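Exopolygalacturonase (Yersinia enterocolitica, PDB 2UVF) probably hydrolyses pectin-derived polygalacturonate from the chain end, as a family 28 exopolygalacturonase with a beta-helix fold, and binds digalacturonic acid. Local coordinates at residues 154-167 / 182-196. Residues are numbered along the deposited sequence; the frame is centred on the assembly and turned at random.
Sequences PQIVNVRDFGAIDD and SCKPGCRVEIPAGTY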
loop_
_atom_site.group_PDB
_atom_site.type_symbol
_atom_site.label_atom_id
_atom_site.label_comp_id
_atom_site.label_asym_id
_atom_site.label_seq_id
_atom_site.Cartn_x
_atom_site.Cartn_y
_atom_site.Cartn_z
ATOM N N PRO A 154 -16.835 6.104 22.901
ATOM C CA PRO A 154 -16.333 4.775 23.268
ATOM C C PRO A 154 -15.861 4.625 24.730
ATOM O O PRO A 154 -15.588 5.617 25.414
ATOM C CB PRO A 154 -15.129 4.613 22.337
ATOM C CG PRO A 154 -14.595 5.986 22.227
ATOM C CD PRO A 154 -15.815 6.868 22.155
ATOM N N GLN A 155 -15.755 3.376 25.187
ATOM C CA GLN A 155 -15.134 3.075 26.468
ATOM C C GLN A 155 -13.627 3.278 26.351
ATOM O O GLN A 155 -12.932 2.455 25.753
ATOM C CB GLN A 155 -15.420 1.627 26.886
ATOM C CG GLN A 155 -14.889 1.281 28.285
ATOM C CD GLN A 155 -14.396 -0.161 28.438
ATOM O OE1 GLN A 155 -14.567 -1.004 27.552
ATOM N NE2 GLN A 155 -13.763 -0.441 29.579
ATOM N N ILE A 156 -13.122 4.370 26.917
ATOM C CA ILE A 156 -11.684 4.626 26.913
ATOM C C ILE A 156 -10.999 3.643 27.846
ATOM O O ILE A 156 -11.439 3.449 28.977
ATOM C CB ILE A 156 -11.334 6.087 27.320
ATOM C CG1 ILE A 156 -12.067 7.110 26.428
ATOM C CG2 ILE A 156 -9.808 6.310 27.331
ATOM C CD1 ILE A 156 -11.974 6.857 24.892
ATOM N N VAL A 157 -9.942 3.005 27.348
ATOM C CA VAL A 157 -9.106 2.107 28.141
ATOM C C VAL A 157 -7.665 2.562 27.951
ATOM O O VAL A 157 -7.138 2.521 26.839
ATOM C CB VAL A 157 -9.243 0.620 27.696
ATOM C CG1 VAL A 157 -8.348 -0.279 28.529
ATOM C CG2 VAL A 157 -10.696 0.142 27.744
ATOM N N ASN A 158 -7.024 2.999 29.027
ATOM C CA ASN A 158 -5.656 3.495 28.948
ATOM C C ASN A 158 -4.702 2.403 29.430
ATOM O O ASN A 158 -4.917 1.824 30.488
ATOM C CB ASN A 158 -5.530 4.790 29.765
ATOM C CG ASN A 158 -4.123 5.384 29.746
ATOM O OD1 ASN A 158 -3.126 4.682 29.552
ATOM N ND2 ASN A 158 -4.042 6.692 29.975
ATOM N N VAL A 159 -3.668 2.104 28.642
ATOM C CA VAL A 159 -2.742 1.001 28.968
ATOM C C VAL A 159 -1.910 1.277 30.224
ATOM O O VAL A 159 -1.301 0.354 30.785
ATOM C CB VAL A 159 -1.791 0.585 27.774
ATOM C CG1 VAL A 159 -2.589 0.144 26.552
ATOM C CG2 VAL A 159 -0.784 1.688 27.423
ATOM N N ARG A 160 -1.880 2.541 30.649
ATOM C CA ARG A 160 -1.155 2.942 31.861
ATOM C C ARG A 160 -1.868 2.464 33.128
ATOM O O ARG A 160 -1.226 2.223 34.146
ATOM C CB ARG A 160 -0.926 4.453 31.902
ATOM C CG ARG A 160 0.166 4.922 30.957
ATOM C CD ARG A 160 0.563 6.363 31.210
ATOM N NE ARG A 160 1.496 6.487 32.332
ATOM C CZ ARG A 160 2.826 6.420 32.230
ATOM N NH1 ARG A 160 3.412 6.229 31.050
ATOM N NH2 ARG A 160 3.581 6.548 33.317
ATOM N N ASP A 161 -3.190 2.305 33.038
ATOM C CA ASP A 161 -4.009 1.770 34.122
ATOM C C ASP A 161 -3.782 0.270 34.346
ATOM O O ASP A 161 -4.271 -0.297 35.332
ATOM C CB ASP A 161 -5.496 2.064 33.861
ATOM C CG ASP A 161 -5.797 3.557 33.810
ATOM O OD1 ASP A 161 -4.953 4.360 34.259
ATOM O OD2 ASP A 161 -6.876 3.933 33.319
ATOM N N PHE A 162 -3.034 -0.362 33.438
ATOM C CA PHE A 162 -2.671 -1.775 33.560
ATOM C C PHE A 162 -1.173 -1.967 33.753
ATOM O O PHE A 162 -0.662 -3.076 33.594
ATOM C CB PHE A 162 -3.164 -2.577 32.357
ATOM C CG PHE A 162 -4.655 -2.613 32.228
ATOM C CD1 PHE A 162 -5.372 -3.747 32.611
ATOM C CD2 PHE A 162 -5.352 -1.506 31.737
ATOM C CE1 PHE A 162 -6.757 -3.776 32.494
ATOM C CE2 PHE A 162 -6.734 -1.527 31.620
ATOM C CZ PHE A 162 -7.436 -2.659 32.004
ATOM N N GLY A 163 -0.479 -0.884 34.098
ATOM C CA GLY A 163 0.928 -0.954 34.471
ATOM C C GLY A 163 1.953 -0.697 33.380
ATOM O O GLY A 163 3.141 -0.993 33.560
ATOM N N ALA A 164 1.507 -0.144 32.255
ATOM C CA ALA A 164 2.427 0.235 31.190
ATOM C C ALA A 164 3.090 1.563 31.512
ATOM O O ALA A 164 2.426 2.525 31.914
ATOM C CB ALA A 164 1.724 0.292 29.841
ATOM N N ILE A 165 4.404 1.608 31.327
ATOM C CA ILE A 165 5.191 2.765 31.714
ATOM C C ILE A 165 6.296 3.068 30.694
ATOM O O ILE A 165 6.948 2.159 30.174
ATOM C CB ILE A 165 5.745 2.594 33.166
ATOM C CG1 ILE A 165 6.633 3.779 33.572
ATOM C CG2 ILE A 165 6.406 1.222 33.338
ATOM C CD1 ILE A 165 7.572 3.497 34.715
ATOM N N ASP A 166 6.475 4.356 30.407
ATOM C CA ASP A 166 7.562 4.837 29.564
ATOM C C ASP A 166 8.875 4.861 30.349
ATOM O O ASP A 166 9.139 5.799 31.114
ATOM C CB ASP A 166 7.215 6.232 29.014
ATOM C CG ASP A 166 8.438 7.002 28.479
ATOM O OD1 ASP A 166 8.485 8.237 28.699
ATOM O OD2 ASP A 166 9.339 6.395 27.844
ATOM N N ASP A 167 9.683 3.814 30.176
ATOM C CA ASP A 167 11.085 3.836 30.640
ATOM C C ASP A 167 12.059 3.533 29.485
ATOM O O ASP A 167 12.301 4.437 28.700
ATOM C CB ASP A 167 11.338 3.053 31.955
ATOM C CG ASP A 167 10.251 2.010 32.263
ATOM O OD1 ASP A 167 9.533 1.586 31.327
ATOM O OD2 ASP A 167 10.125 1.612 33.447
ATOM N N SER A 182 -9.167 -6.659 28.670
ATOM C CA SER A 182 -10.232 -6.020 29.452
ATOM C C SER A 182 -11.059 -5.049 28.617
ATOM O O SER A 182 -11.378 -3.946 29.075
ATOM C CB SER A 182 -9.636 -5.281 30.655
ATOM O OG SER A 182 -9.274 -3.951 30.317
ATOM N N CYS A 183 -11.414 -5.463 27.403
ATOM C CA CYS A 183 -12.025 -4.558 26.431
ATOM C C CYS A 183 -13.447 -4.992 26.064
ATOM O O CYS A 183 -13.648 -6.086 25.525
ATOM C CB CYS A 183 -11.150 -4.487 25.170
ATOM S SG CYS A 183 -10.638 -2.819 24.643
ATOM N N LYS A 184 -14.423 -4.136 26.365
ATOM C CA LYS A 184 -15.799 -4.319 25.901
ATOM C C LYS A 184 -15.867 -3.982 24.408
ATOM O O LYS A 184 -15.044 -3.199 23.932
ATOM C CB LYS A 184 -16.753 -3.407 26.687
ATOM C CG LYS A 184 -17.224 -3.968 28.029
ATOM C CD LYS A 184 -18.169 -2.997 28.760
ATOM C CE LYS A 184 -17.407 -2.052 29.703
ATOM N NZ LYS A 184 -18.265 -1.514 30.803
ATOM N N PRO A 185 -16.816 -4.590 23.654
ATOM C CA PRO A 185 -17.056 -4.186 22.253
ATOM C C PRO A 185 -17.334 -2.690 22.066
ATOM O O PRO A 185 -18.286 -2.149 22.639
ATOM C CB PRO A 185 -18.277 -5.028 21.850
ATOM C CG PRO A 185 -18.173 -6.239 22.710
ATOM C CD PRO A 185 -17.669 -5.733 24.033
ATOM N N GLY A 186 -16.491 -2.038 21.259
ATOM C CA GLY A 186 -16.567 -0.593 21.036
ATOM C C GLY A 186 -15.561 0.237 21.826
ATOM O O GLY A 186 -15.594 1.473 21.772
ATOM N N CYS A 187 -14.661 -0.434 22.549
ATOM C CA CYS A 187 -13.616 0.235 23.317
ATOM C C CYS A 187 -12.638 1.007 22.426
ATOM O O CYS A 187 -12.642 0.861 21.201
ATOM C CB CYS A 187 -12.852 -0.768 24.208
ATOM S SG CYS A 187 -12.127 -2.258 23.389
ATOM N N ARG A 188 -11.828 1.853 23.055
ATOM C CA ARG A 188 -10.653 2.418 22.426
ATOM C C ARG A 188 -9.510 2.312 23.430
ATOM O O ARG A 188 -9.549 2.948 24.491
ATOM C CB ARG A 188 -10.893 3.872 22.007
ATOM C CG ARG A 188 -9.679 4.550 21.363
ATOM C CD ARG A 188 -9.915 6.034 21.125
ATOM N NE ARG A 188 -11.040 6.224 20.221
ATOM C CZ ARG A 188 -11.874 7.263 20.226
ATOM N NH1 ARG A 188 -11.741 8.265 21.097
ATOM N NH2 ARG A 188 -12.865 7.291 19.346
ATOM N N VAL A 189 -8.519 1.478 23.113
ATOM C CA VAL A 189 -7.316 1.361 23.938
ATOM C C VAL A 189 -6.366 2.509 23.573
ATOM O O VAL A 189 -6.033 2.676 22.406
ATOM C CB VAL A 189 -6.628 -0.019 23.748
ATOM C CG1 VAL A 189 -5.401 -0.165 24.643
ATOM C CG2 VAL A 189 -7.603 -1.133 24.017
ATOM N N GLU A 190 -5.956 3.300 24.567
ATOM C CA GLU A 190 -5.054 4.432 24.367
ATOM C C GLU A 190 -3.633 4.109 24.820
ATOM O O GLU A 190 -3.432 3.631 25.934
ATOM C CB GLU A 190 -5.522 5.690 25.128
ATOM C CG GLU A 190 -7.023 5.971 25.126
ATOM C CD GLU A 190 -7.503 6.830 23.959
ATOM O OE1 GLU A 190 -6.822 6.876 22.910
ATOM O OE2 GLU A 190 -8.580 7.459 24.100
ATOM N N ILE A 191 -2.660 4.379 23.946
ATOM C CA ILE A 191 -1.235 4.412 24.306
ATOM C C ILE A 191 -0.780 5.884 24.251
ATOM O O ILE A 191 -0.424 6.378 23.168
ATOM C CB ILE A 191 -0.371 3.557 23.333
ATOM C CG1 ILE A 191 -0.819 2.081 23.343
ATOM C CG2 ILE A 191 1.124 3.702 23.650
ATOM C CD1 ILE A 191 -0.323 1.259 22.196
ATOM N N PRO A 192 -0.826 6.601 25.400
ATOM C CA PRO A 192 -0.385 8.000 25.497
ATOM C C PRO A 192 1.083 8.259 25.125
ATOM O O PRO A 192 1.839 7.316 24.886
ATOM C CB PRO A 192 -0.624 8.334 26.989
ATOM C CG PRO A 192 -0.671 7.019 27.688
ATOM C CD PRO A 192 -1.336 6.114 26.700
ATOM N N ALA A 193 1.479 9.538 25.097
ATOM C CA ALA A 193 2.886 9.922 24.903
ATOM C C ALA A 193 3.832 9.081 25.767
ATOM O O ALA A 193 3.510 8.738 26.908
ATOM C CB ALA A 193 3.094 11.421 25.170
ATOM N N GLY A 194 4.988 8.746 25.201
ATOM C CA GLY A 194 5.974 7.897 25.861
ATOM C C GLY A 194 6.411 6.743 24.977
ATOM O O GLY A 194 5.705 6.362 24.042
ATOM N N THR A 195 7.580 6.194 25.284
ATOM C CA THR A 195 8.131 5.058 24.561
ATOM C C THR A 195 7.929 3.760 25.345
ATOM O O THR A 195 8.618 3.509 26.344
ATOM C CB THR A 195 9.613 5.281 24.272
ATOM O OG1 THR A 195 9.750 6.467 23.483
ATOM C CG2 THR A 195 10.218 4.096 23.521
ATOM N N TYR A 196 6.987 2.943 24.867
ATOM C CA TYR A 196 6.602 1.660 25.476
ATOM C C TYR A 196 7.100 0.458 24.662
ATOM O O TYR A 196 6.507 0.103 23.632
ATOM C CB TYR A 196 5.074 1.582 25.596
ATOM C CG TYR A 196 4.439 2.782 26.280
ATOM C CD1 TYR A 196 4.098 2.743 27.630
ATOM C CD2 TYR A 196 4.179 3.957 25.573
ATOM C CE1 TYR A 196 3.510 3.860 28.268
ATOM C CE2 TYR A 196 3.596 5.073 26.195
ATOM C CZ TYR A 196 3.266 5.015 27.533
ATOM O OH TYR A 196 2.701 6.109 28.134
#
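The first parallel strand pair of the beta-helix is formed where strand 156-158 runs beside strand 187-191, V157 facing V189. V157 N donates to R188 O at 2.9 Å and V157 O accepts from E190 N at 2.7 Å, with Q155 O to R188 N and V159 N to E190 O extending the ladder. On the face bearing I156, the R188 guanidinium lies flat against P154, whose CG sits over its centre, 3.6 Å from R188 CZ; R188 NH2 forms salt bridges with E50 and D49. E190, bent at chi2 (-89°), lays OE2 3.5 Å from I156 CD1, while its OE1 bonds N210 of the next strand. On the other face V159 CG1 presses on V189 CG1, and V157 CG2 packs near the C183-C187 disulfide. Farther along, the Y196 hydroxyl accepts from R160 NH1 across the contact, in the guanidinium plane at 3.0 Å, and donates to A193 O within its own segment. D166 OD2 receives T195 N from above its carboxylate plane, 3.1 Å away. Helix 173-181, which connects the two strands in the chain, packs on V159, F162 and A164; this is the helix-capped opening turn of a right-handed parallel beta-helix, as in pectate lyase-like folds.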